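Local structure of protein (peanut lectin) (Arachis hypogaea, 1CIW) at the interface of chains A and B. The protein binds carbohydrates as a galactose-specific legume lectin that assembles into a homotetramer and carries calcium and manganese sites. Numbering follows the deposited sequence. Chains: chain A/B, Protein (peanut lectin).

The interface of chains A and B. Residues chain A 9-10, 29-31, 221; chain B 29, 72, 74, 158, 217, 219.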
# COMPACT_ATOMS: atom_id res chain seq x y z
N ASN A 9 -17.87 7.14 -5.86
CA ASN A 9 -17.04 6.89 -4.68
C ASN A 9 -17.86 6.12 -3.67
O ASN A 9 -17.33 5.61 -2.70
CB ASN A 9 -16.54 8.18 -4.05
CG ASN A 9 -15.51 8.89 -4.90
OD1 ASN A 9 -14.46 8.32 -5.22
ND2 ASN A 9 -15.79 10.14 -5.28
N SER A 10 -19.17 6.12 -3.88
CA SER A 10 -20.12 5.41 -3.04
C SER A 10 -21.42 5.33 -3.85
O SER A 10 -21.70 6.20 -4.67
CB SER A 10 -20.36 6.15 -1.73
OG SER A 10 -20.89 7.43 -1.99
N ASN A 29 -23.05 1.89 4.17
CA ASN A 29 -21.75 2.52 4.00
C ASN A 29 -21.48 2.94 2.56
O ASN A 29 -20.43 3.48 2.25
CB ASN A 29 -20.62 1.63 4.52
CG ASN A 29 -20.54 0.30 3.80
OD1 ASN A 29 -21.34 0.01 2.92
ND2 ASN A 29 -19.58 -0.53 4.21
N GLY A 30 -22.47 2.69 1.69
CA GLY A 30 -22.39 3.03 0.29
C GLY A 30 -21.95 1.90 -0.61
O GLY A 30 -21.98 2.04 -1.83
N ASN A 31 -21.51 0.79 -0.03
CA ASN A 31 -21.04 -0.33 -0.83
C ASN A 31 -22.20 -1.08 -1.42
O ASN A 31 -23.32 -1.04 -0.92
CB ASN A 31 -20.19 -1.30 0.01
CG ASN A 31 -18.94 -0.65 0.58
OD1 ASN A 31 -18.35 -1.16 1.52
ND2 ASN A 31 -18.54 0.48 0.01
N ARG A 221 -16.87 -1.30 -4.20
CA ARG A 221 -16.68 -0.10 -3.41
C ARG A 221 -16.65 1.23 -4.17
O ARG A 221 -17.20 2.23 -3.71
CB ARG A 221 -15.44 -0.29 -2.53
CG ARG A 221 -15.56 -1.54 -1.66
CD ARG A 221 -14.28 -1.82 -0.94
NE ARG A 221 -13.76 -0.61 -0.32
CZ ARG A 221 -14.02 -0.25 0.92
NH1 ARG A 221 -14.80 -0.98 1.68
NH2 ARG A 221 -13.49 0.86 1.39
N ASN B 29 -21.69 -7.22 5.75
CA ASN B 29 -20.33 -7.54 5.31
C ASN B 29 -19.39 -7.80 6.47
O ASN B 29 -18.21 -8.04 6.26
CB ASN B 29 -19.73 -6.45 4.41
CG ASN B 29 -19.60 -5.12 5.11
OD1 ASN B 29 -20.08 -4.94 6.23
ND2 ASN B 29 -18.98 -4.17 4.44
N GLU B 72 -12.84 2.92 8.67
CA GLU B 72 -13.12 3.67 7.47
C GLU B 72 -14.20 4.67 7.79
O GLU B 72 -15.15 4.34 8.49
CB GLU B 72 -13.62 2.74 6.38
CG GLU B 72 -14.22 3.48 5.20
CD GLU B 72 -14.67 2.59 4.07
OE1 GLU B 72 -14.40 1.37 4.09
OE2 GLU B 72 -15.30 3.12 3.15
N LYS B 74 -16.56 7.75 5.94
CA LYS B 74 -17.00 8.15 4.63
C LYS B 74 -18.07 9.22 4.70
O LYS B 74 -18.92 9.21 5.59
CB LYS B 74 -17.53 6.91 3.93
CG LYS B 74 -17.80 7.01 2.47
CD LYS B 74 -17.92 5.60 2.04
CE LYS B 74 -18.26 5.41 0.64
NZ LYS B 74 -18.63 4.02 0.46
N GLY B 158 -13.72 7.25 2.54
CA GLY B 158 -13.68 5.96 1.89
C GLY B 158 -12.34 5.26 1.92
O GLY B 158 -12.17 4.21 1.31
N ILE B 217 -20.29 8.17 7.95
CA ILE B 217 -20.19 6.74 8.17
C ILE B 217 -18.92 6.43 8.97
O ILE B 217 -17.83 6.84 8.58
CB ILE B 217 -20.17 6.01 6.80
CG1 ILE B 217 -21.50 6.23 6.10
CG2 ILE B 217 -19.89 4.53 6.98
CD1 ILE B 217 -21.51 5.79 4.67
N LEU B 219 -16.94 3.22 10.48
CA LEU B 219 -16.89 1.75 10.42
C LEU B 219 -15.64 1.17 11.07
O LEU B 219 -14.57 1.75 11.03
CB LEU B 219 -16.93 1.25 8.96
CG LEU B 219 -18.12 1.51 8.02
CD1 LEU B 219 -17.77 1.06 6.60
CD2 LEU B 219 -19.35 0.77 8.51
O HOH W 1 -16.93 2.14 1.66
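The loop of chain A at A:Asn29 to A:Asn31 faces strand 64-75 of chain B, with side chains filling the gap; A:Gly30 has positive phi (97°), and the carbonyl of A:Asn29 points toward B:Lys74. This is part of a two-fold symmetric subunit interface of the lectin tetramer. B:Lys74, with CG anti to its backbone N (chi1 -169°) and the rest of the chain extended, reaches over so that its terminal amine NZ donates to the backbone O of A:Asn29 at 2.6 Å. NZ lies in the plane of that carbonyl. On the way, CE of B:Lys74 packs against CB of A:Ser10. The side chain of A:Asn29 crosses B:Leu219 at about a right angle, its CB 3.6 Å from CD1 of the leucine, while CD1 of B:Ile217 touches CA of the asparagine. OD1 of A:Asn29 accepts from the backbone N of A:Asn31 (3.1 Å), a bond from above the amide plane that probably helps to hold the turn. A:Arg221 and B:Glu72 meet tip to tip in a salt bridge, NH2 to OE1 2.9 Å. The carboxylate oxygen lies at the edge of the guanidinium, in its plane, but the two planes are 64° apart, and NH2 comes to OE1 obliquely, from above the carboxylate plane. A water links the two chains between these polar groups: ND2 of A:Asn31 and NZ of B:Lys74 each sit 2.8 Å from its oxygen.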